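Local coordinates for protein short-chain type dehydrogenase/reductase (Mycobacterium ulcerans, PDB 3SVT) that probably acts as a nicotinamide-dependent oxidoreductase of the short-chain dehydrogenase/reductase family, though its own substrate is not established, at residues S151-S155 with N156-W160. Numbering follows the deposited sequence.
Sequences SIAAS and NTHRW
Asn156 and His158 fold back onto the single helical turn 152-155, in the connection from strand 144-149 of the parallel Rossmann-type sheet to helix 163-182. Ser151 is the N-cap of the turn, its OG accepting from Ala153 N. Asn156 N donates to Ile152 O at 2.9 Å; the same oxygen also accepts from Ser155 N, so two backbone amides share one carbonyl. The asparagine side chain suits this place because its amide can accept and donate at once. With CG set beside its own backbone N (chi1 -58°), OD1 swings back to the turn and receives Ser155 OG at 2.7 Å, in the carbonyl plane. Asn156 ND2 is hydrogen-bonded to Met257 O, and Ser155 OG has a second partner in Asn251 ND2, tying the turn to strand 249-252 and the loop beyond.

His158 lies with one ring face over Ala153 CA, which sits 3.6 Å from the ring centroid in a CH-pi contact. Alanine fits because its small CB lets the imidazole settle this close to the backbone. The CG2 methyl of Ile152 comes up to the ring edge, 3.6 Å from His158 NE2. The ring's rotation is fixed by His158 ND1 donating 2.7 Å to Asn156 O, a bent bond (138° at the hydrogen) that leaves the carbonyl plane by 30°. A water accepts from His158 N and donates to Ala153 O, linking loop and turn.

The ring of Phe161 meets His158 edge-to-face. The bond to Asn156 O is consistent with a proton on ND1. The chemistry implies a buried corner in which Asn156 and Ser155 find their partners within the chain and apolar atoms pack the imidazole, while Thr157 OG1 turns to Asp180 of the second subunit, giving the loop a defined path toward the subunit interface.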
# COMPACT_ATOMS: atom_id res chain seq x y z
N SER B 151 -5.47 9.56 10.63
CA SER B 151 -4.52 10.66 10.45
C SER B 151 -3.50 10.32 9.38
O SER B 151 -3.18 9.15 9.14
CB SER B 151 -3.73 10.93 11.74
OG SER B 151 -2.74 11.94 11.53
N ILE B 152 -2.96 11.36 8.75
CA ILE B 152 -1.80 11.17 7.88
C ILE B 152 -0.60 10.54 8.63
O ILE B 152 0.28 9.94 8.01
CB ILE B 152 -1.37 12.49 7.25
CG1 ILE B 152 -0.28 12.25 6.18
CG2 ILE B 152 -0.91 13.46 8.34
CD1 ILE B 152 -0.19 13.36 5.15
N ALA B 153 -0.55 10.68 9.95
CA ALA B 153 0.45 10.01 10.75
C ALA B 153 0.45 8.49 10.53
O ALA B 153 1.49 7.86 10.68
CB ALA B 153 0.30 10.37 12.24
N ALA B 154 -0.70 7.92 10.15
CA ALA B 154 -0.79 6.51 9.77
C ALA B 154 -0.26 6.21 8.37
O ALA B 154 0.20 5.11 8.13
CB ALA B 154 -2.30 5.98 9.90
N SER B 155 -0.36 7.15 7.43
CA SER B 155 0.05 6.86 6.04
C SER B 155 1.51 7.22 5.79
O SER B 155 2.14 6.62 4.94
CB SER B 155 -0.83 7.59 5.02
OG SER B 155 -0.80 8.99 5.22
N ASN B 156 2.02 8.19 6.54
CA ASN B 156 3.40 8.65 6.39
C ASN B 156 4.03 8.76 7.78
O ASN B 156 3.49 9.45 8.65
CB ASN B 156 3.42 10.01 5.65
CG ASN B 156 2.77 9.94 4.25
OD1 ASN B 156 1.55 9.75 4.13
ND2 ASN B 156 3.59 10.08 3.20
N THR B 157 5.14 8.05 8.01
CA THR B 157 5.86 8.15 9.30
C THR B 157 6.15 9.61 9.73
O THR B 157 6.69 10.42 8.94
CB THR B 157 7.21 7.40 9.26
OG1 THR B 157 7.99 7.84 8.13
CG2 THR B 157 6.98 5.84 9.21
N HIS B 158 5.75 9.92 10.97
CA HIS B 158 5.99 11.19 11.60
C HIS B 158 7.05 10.93 12.67
O HIS B 158 6.72 10.46 13.77
CB HIS B 158 4.70 11.74 12.26
CG HIS B 158 3.69 12.29 11.31
ND1 HIS B 158 3.45 11.73 10.07
CD2 HIS B 158 2.84 13.34 11.42
CE1 HIS B 158 2.50 12.42 9.46
NE2 HIS B 158 2.11 13.40 10.25
N ARG B 159 8.31 11.19 12.34
CA ARG B 159 9.37 11.05 13.31
C ARG B 159 8.96 11.76 14.62
O ARG B 159 8.52 12.91 14.59
CB ARG B 159 10.70 11.64 12.77
CG ARG B 159 11.48 10.72 11.82
CD ARG B 159 12.59 11.50 11.06
NE ARG B 159 11.98 12.19 9.92
CZ ARG B 159 12.59 13.01 9.07
NH1 ARG B 159 13.87 13.31 9.23
NH2 ARG B 159 11.91 13.55 8.05
N TRP B 160 9.09 11.02 15.72
CA TRP B 160 8.96 11.51 17.10
C TRP B 160 7.51 11.64 17.57
O TRP B 160 7.25 12.23 18.62
CB TRP B 160 9.76 12.79 17.33
CG TRP B 160 11.16 12.69 16.78
CD1 TRP B 160 12.15 11.88 17.23
CD2 TRP B 160 11.69 13.40 15.67
NE1 TRP B 160 13.29 12.04 16.47
CE2 TRP B 160 13.03 12.99 15.52
CE3 TRP B 160 11.18 14.38 14.80
CZ2 TRP B 160 13.85 13.49 14.50
CZ3 TRP B 160 12.01 14.89 13.82
CH2 TRP B 160 13.33 14.44 13.67
O HOH W 1 3.83 7.92 12.33